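Local coordinates for protein MATE family efflux transporter (Vibrio cholerae, PDB 6IDP) that probably exports drugs and other toxic compounds across the bacterial membrane as an H+-dependent multidrug transporter of the MATE family, at residues S76-A81 against G295-A300; L290-I294 against I306-V310. All coordinates share one frame; numbering follows the deposited sequence.

Contact 1. Residues S76-A81 against G295-A300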
loop_
_atom_site.group_PDB
_atom_site.type_symbol
_atom_site.label_atom_id
_atom_site.label_comp_id
_atom_site.label_asym_id
_atom_site.label_seq_id
_atom_site.Cartn_x
_atom_site.Cartn_y
_atom_site.Cartn_z
ATOM N N SER A 76 -3.554 18.260 -4.362
ATOM C CA SER A 76 -5.013 18.376 -4.320
ATOM C C SER A 76 -5.441 19.599 -3.510
ATOM O O SER A 76 -6.396 20.285 -3.873
ATOM C CB SER A 76 -5.660 17.105 -3.754
ATOM O OG SER A 76 -5.313 16.890 -2.398
ATOM N N ARG A 77 -4.726 19.878 -2.427
ATOM C CA ARG A 77 -5.009 21.061 -1.623
ATOM C C ARG A 77 -4.754 22.336 -2.424
ATOM O O ARG A 77 -5.543 23.278 -2.366
ATOM C CB ARG A 77 -4.172 21.063 -0.342
ATOM C CG ARG A 77 -4.487 22.222 0.582
ATOM C CD ARG A 77 -3.807 22.057 1.924
ATOM N NE ARG A 77 -4.128 23.154 2.829
ATOM C CZ ARG A 77 -3.857 23.153 4.130
ATOM N NH1 ARG A 77 -3.258 22.108 4.685
ATOM N NH2 ARG A 77 -4.187 24.196 4.878
ATOM N N ALA A 78 -3.658 22.354 -3.178
ATOM C CA ALA A 78 -3.340 23.495 -4.030
ATOM C C ALA A 78 -4.446 23.732 -5.056
ATOM O O ALA A 78 -4.807 24.875 -5.339
ATOM C CB ALA A 78 -2.006 23.288 -4.728
ATOM N N ILE A 79 -4.985 22.649 -5.606
ATOM C CA ILE A 79 -6.083 22.754 -6.561
ATOM C C ILE A 79 -7.323 23.334 -5.888
ATOM O O ILE A 79 -7.971 24.228 -6.431
ATOM C CB ILE A 79 -6.429 21.390 -7.186
ATOM C CG1 ILE A 79 -5.229 20.835 -7.954
ATOM C CG2 ILE A 79 -7.633 21.521 -8.113
ATOM C CD1 ILE A 79 -5.447 19.449 -8.513
ATOM N N GLY A 80 -7.641 22.830 -4.699
ATOM C CA GLY A 80 -8.785 23.316 -3.949
ATOM C C GLY A 80 -8.713 24.806 -3.670
ATOM O O GLY A 80 -9.736 25.493 -3.647
ATOM N N ALA A 81 -7.499 25.308 -3.469
ATOM C CA ALA A 81 -7.285 26.721 -3.170
ATOM C C ALA A 81 -7.224 27.569 -4.440
ATOM O O ALA A 81 -7.005 28.778 -4.375
ATOM C CB ALA A 81 -6.012 26.898 -2.358
ATOM N N GLY A 295 -8.153 16.368 0.459
ATOM C CA GLY A 295 -7.178 17.415 0.211
ATOM C C GLY A 295 -7.749 18.580 -0.575
ATOM O O GLY A 295 -7.520 19.741 -0.230
ATOM N N ARG A 296 -8.498 18.272 -1.630
ATOM C CA ARG A 296 -9.125 19.308 -2.441
ATOM C C ARG A 296 -10.153 20.090 -1.626
ATOM O O ARG A 296 -10.236 21.315 -1.729
ATOM C CB ARG A 296 -9.787 18.702 -3.683
ATOM C CG ARG A 296 -10.176 19.741 -4.735
ATOM C CD ARG A 296 -11.257 19.228 -5.676
ATOM N NE ARG A 296 -12.457 18.820 -4.949
ATOM C CZ ARG A 296 -13.376 19.661 -4.484
ATOM N NH1 ARG A 296 -13.239 20.969 -4.664
ATOM N NH2 ARG A 296 -14.434 19.195 -3.834
ATOM N N MET A 297 -10.933 19.376 -0.816
ATOM C CA MET A 297 -11.965 20.009 -0.006
ATOM C C MET A 297 -11.354 20.931 1.047
ATOM O O MET A 297 -11.895 22.001 1.329
ATOM C CB MET A 297 -12.862 18.955 0.654
ATOM C CG MET A 297 -13.882 18.332 -0.294
ATOM S SD MET A 297 -14.930 17.072 0.481
ATOM C CE MET A 297 -13.710 16.128 1.368
ATOM N N LEU A 298 -10.222 20.521 1.617
ATOM C CA LEU A 298 -9.513 21.356 2.584
ATOM C C LEU A 298 -9.051 22.665 1.945
ATOM O O LEU A 298 -9.152 23.731 2.552
ATOM C CB LEU A 298 -8.314 20.609 3.175
ATOM C CG LEU A 298 -7.458 21.405 4.169
ATOM C CD1 LEU A 298 -8.316 21.966 5.293
ATOM C CD2 LEU A 298 -6.320 20.560 4.733
ATOM N N GLY A 299 -8.553 22.580 0.716
ATOM C CA GLY A 299 -8.092 23.758 0.004
ATOM C C GLY A 299 -9.220 24.727 -0.301
ATOM O O GLY A 299 -9.033 25.944 -0.269
ATOM N N ALA A 300 -10.397 24.178 -0.590
ATOM C CA ALA A 300 -11.561 24.976 -0.953
ATOM C C ALA A 300 -12.402 25.346 0.265
ATOM O O ALA A 300 -13.479 25.924 0.125
ATOM C CB ALA A 300 -12.413 24.228 -1.965
HETATM O O HOH W 1 -6.972 25.136 3.807
#
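Gly80 and Gly299 meet backbone to backbone, with their CA atoms 4.0 Å apart. The local axes of helices 54-80 and 281-299 close to 6.3 Å, running roughly parallel with a signed crossing angle of -37°. Such proximity is consistent with small residues four apart on both sides, Ser76 and Gly80 facing Gly295 and Gly299; the three glycines have no side chain and present bare CA atoms to the other helix, as Gly80 CA does to Arg296 O. Ser76 fits its hydroxyl into the interface, OG lying 3.2 Å from Gly295 CA, and hydrogen-bonds back to Thr72 O in its own helix. Five CA-H...O contacts cross the seam in both directions: Arg296 CA lies 3.2 Å from Ser76 O with 147° at the hydrogen, and Arg77 CA makes the same kind of contact with Gly295 O. The larger side chains flank this seam. Arg77 runs extended, chi1 of -176° setting CG opposite the backbone N, and slants across Leu298. Leu298 CD2 comes over one guanidinium face, near its rim, at 3.4 Å from Arg77 NH1. Beyond it, a water donates to Leu298 O at 2.9 Å and accepts a weak bond from Arg77 NH2. Arg296 leaves along the other flank: its CG brushes Gly80 CA, and NH2 forms a long, weak ion pair with Glu302. Right-handed crossing, small-xxx-small spacing and CA-H...O contacts together identify a GxxxG-type (GASright) helix pair. It joins the N-terminal and C-terminal MatE family regions without a direct conventional hydrogen bond; cohesion probably comes from close backbone packing and weak CA-H...O contacts, with the Arg77-Leu298 contact and the water bridge at the flank.

Contact 2. Residues L290-I294 against I306-V310; sequences LPPMI and IRQLV. With OLC ((2R)-2,3-dihydroxypropyl (9Z)-octadec-9-enoate), chain H.
Leu309 CD2 is the hub of the contact, touching Leu290, Met293 and Ile294 of the facing helix. Its closest partner is Leu290 CD1, 3.6 Å away, the two leucines lying alongside one another with their chains running in opposing senses. Met293 lies roughly perpendicular to Leu309. Its CB is 3.8 Å from Leu309 CD2, and a bend at chi3 (73°) brings CE equally close to that methyl. Beside this cluster, Ile294 reaches out through CD1. With chi2 at -63° that methyl is turned to within 3.8 Å of Val310 CG2, the two side chains again nearly perpendicular. Ile306 is more loosely met, its CG2 being 4.1 Å from Ile294 CD1, although its own CD1 also approaches Ile294 O. The backbones themselves stand well apart: the antiparallel local axes are 10.8 Å from each other, and side chains bridge the interval. The outer face of helix 303-330 is different in character. There Arg307 leaves its helix on the side away from 290-294, and its guanidinium lies against a bound monoolein, whose C13 sits 3.4 Å above the centre of the group while C8 lies in plane at its edge. This lining by an acyl chain is consistent with a membrane-facing surface, though Arg307 also touches a crystal neighbour. Between the segments no hydrogen bond forms; the two arms of this helical hairpin are therefore joined by dispersion and hydrophobic burial, with fit set by side-chain shape rather than by directional bonds.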
loop_
_atom_site.group_PDB
_atom_site.type_symbol
_atom_site.label_atom_id
_atom_site.label_comp_id
_atom_site.label_asym_id
_atom_site.label_seq_id
_atom_site.Cartn_x
_atom_site.Cartn_y
_atom_site.Cartn_z
ATOM N N LEU A 290 -9.893 8.384 -1.282
ATOM C CA LEU A 290 -10.357 9.371 -0.311
ATOM C C LEU A 290 -9.406 10.566 -0.088
ATOM O O LEU A 290 -9.873 11.704 -0.024
ATOM C CB LEU A 290 -10.644 8.681 1.027
ATOM C CG LEU A 290 -11.247 9.520 2.153
ATOM C CD1 LEU A 290 -12.539 10.169 1.695
ATOM C CD2 LEU A 290 -11.481 8.655 3.383
ATOM N N PRO A 291 -8.081 10.327 0.042
ATOM C CA PRO A 291 -7.211 11.490 0.283
ATOM C C PRO A 291 -7.267 12.635 -0.752
ATOM O O PRO A 291 -7.189 13.782 -0.325
ATOM C CB PRO A 291 -5.809 10.870 0.309
ATOM C CG PRO A 291 -6.033 9.488 0.803
ATOM C CD PRO A 291 -7.331 9.060 0.170
ATOM N N PRO A 292 -7.384 12.345 -2.065
ATOM C CA PRO A 292 -7.495 13.493 -2.976
ATOM C C PRO A 292 -8.765 14.303 -2.750
ATOM O O PRO A 292 -8.737 15.527 -2.861
ATOM C CB PRO A 292 -7.526 12.850 -4.365
ATOM C CG PRO A 292 -6.977 11.490 -4.189
ATOM C CD PRO A 292 -7.327 11.069 -2.803
ATOM N N MET A 293 -9.865 13.619 -2.450
ATOM C CA MET A 293 -11.127 14.292 -2.167
ATOM C C MET A 293 -10.988 15.187 -0.939
ATOM O O MET A 293 -11.409 16.342 -0.953
ATOM C CB MET A 293 -12.251 13.270 -1.958
ATOM C CG MET A 293 -12.445 12.303 -3.116
ATOM S SD MET A 293 -13.711 11.050 -2.794
ATOM C CE MET A 293 -15.211 12.026 -2.921
ATOM N N ILE A 294 -10.388 14.645 0.119
ATOM C CA ILE A 294 -10.185 15.388 1.358
ATOM C C ILE A 294 -9.268 16.591 1.150
ATOM O O ILE A 294 -9.570 17.696 1.605
ATOM C CB ILE A 294 -9.592 14.490 2.468
ATOM C CG1 ILE A 294 -10.541 13.336 2.795
ATOM C CG2 ILE A 294 -9.315 15.301 3.723
ATOM C CD1 ILE A 294 -11.871 13.782 3.360
ATOM N N ILE A 306 -15.916 17.649 4.396
ATOM C CA ILE A 306 -14.832 16.790 4.858
ATOM C C ILE A 306 -15.328 15.882 5.982
ATOM O O ILE A 306 -15.189 14.661 5.912
ATOM C CB ILE A 306 -13.613 17.600 5.353
ATOM C CG1 ILE A 306 -12.878 18.242 4.178
ATOM C CG2 ILE A 306 -12.657 16.705 6.130
ATOM C CD1 ILE A 306 -11.676 19.080 4.582
ATOM N N ARG A 307 -15.924 16.485 7.007
ATOM C CA ARG A 307 -16.434 15.728 8.144
ATOM C C ARG A 307 -17.499 14.722 7.711
ATOM O O ARG A 307 -17.485 13.572 8.153
ATOM C CB ARG A 307 -16.988 16.676 9.209
ATOM C CG ARG A 307 -15.913 17.493 9.905
ATOM C CD ARG A 307 -16.009 17.356 11.411
ATOM N NE ARG A 307 -17.044 18.218 11.964
ATOM C CZ ARG A 307 -17.645 18.011 13.130
ATOM N NH1 ARG A 307 -17.322 16.960 13.869
ATOM N NH2 ARG A 307 -18.574 18.855 13.554
ATOM N N GLN A 308 -18.401 15.148 6.831
ATOM C CA GLN A 308 -19.445 14.263 6.320
ATOM C C GLN A 308 -18.866 13.075 5.537
ATOM O O GLN A 308 -19.234 11.928 5.782
ATOM C CB GLN A 308 -20.430 15.049 5.444
ATOM C CG GLN A 308 -21.243 16.080 6.219
ATOM C CD GLN A 308 -22.301 16.773 5.375
ATOM O OE1 GLN A 308 -22.096 17.050 4.192
ATOM N NE2 GLN A 308 -23.441 17.064 5.989
ATOM N N LEU A 309 -17.957 13.353 4.609
ATOM C CA LEU A 309 -17.376 12.311 3.761
ATOM C C LEU A 309 -16.592 11.274 4.567
ATOM O O LEU A 309 -16.633 10.078 4.263
ATOM C CB LEU A 309 -16.468 12.933 2.697
ATOM C CG LEU A 309 -15.806 11.980 1.700
ATOM C CD1 LEU A 309 -16.849 11.183 0.926
ATOM C CD2 LEU A 309 -14.899 12.749 0.751
ATOM N N VAL A 310 -15.879 11.730 5.593
ATOM C CA VAL A 310 -15.106 10.827 6.435
ATOM C C VAL A 310 -16.030 9.898 7.222
ATOM O O VAL A 310 -15.773 8.696 7.331
ATOM C CB VAL A 310 -14.185 11.604 7.403
ATOM C CG1 VAL A 310 -13.611 10.678 8.471
ATOM C CG2 VAL A 310 -13.063 12.282 6.629
HETATM C C18 OLC H . -15.048 16.717 18.060
HETATM C C10 OLC H . -16.566 21.969 11.402
HETATM C C9 OLC H . -17.599 21.725 10.564
HETATM C C17 OLC H . -14.117 16.819 16.868
HETATM C C11 OLC H . -16.673 21.671 12.881
HETATM C C8 OLC H . -18.902 21.142 11.067
HETATM C C16 OLC H . -14.634 17.842 15.871
HETATM C C12 OLC H . -15.294 21.525 13.492
HETATM C C7 OLC H . -19.440 20.147 10.060
HETATM C C15 OLC H . -14.178 19.233 16.264
HETATM C C13 OLC H . -15.208 20.193 14.212
HETATM C C6 OLC H . -20.319 19.128 10.758
HETATM C C14 OLC H . -13.939 20.094 15.035
HETATM C C5 OLC H . -20.350 17.843 9.958
HETATM C C4 OLC H . -20.765 16.690 10.847
#

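From the N terminus, helix 54-80 supplies 76-81, and contact 1 closes only when the chain returns, after 213 intervening residues, at 295-300, joining the N-terminal and C-terminal MatE family regions. Contact 2 closes a far shorter loop, with 11 residues between 290-294 and 306-310, tying helix 281-299 to the succeeding helix 303-330. Their segments alternate, so the contacts cross, with 290-294 running straight into 295-300 on one shared helix. Their centres are 11 Å apart and they touch directly: Ser76 CB packs on Pro292 O, and Met297 on Ile306 and Leu309. Helix 281-299 thus links helix 54-80 to helix 303-330.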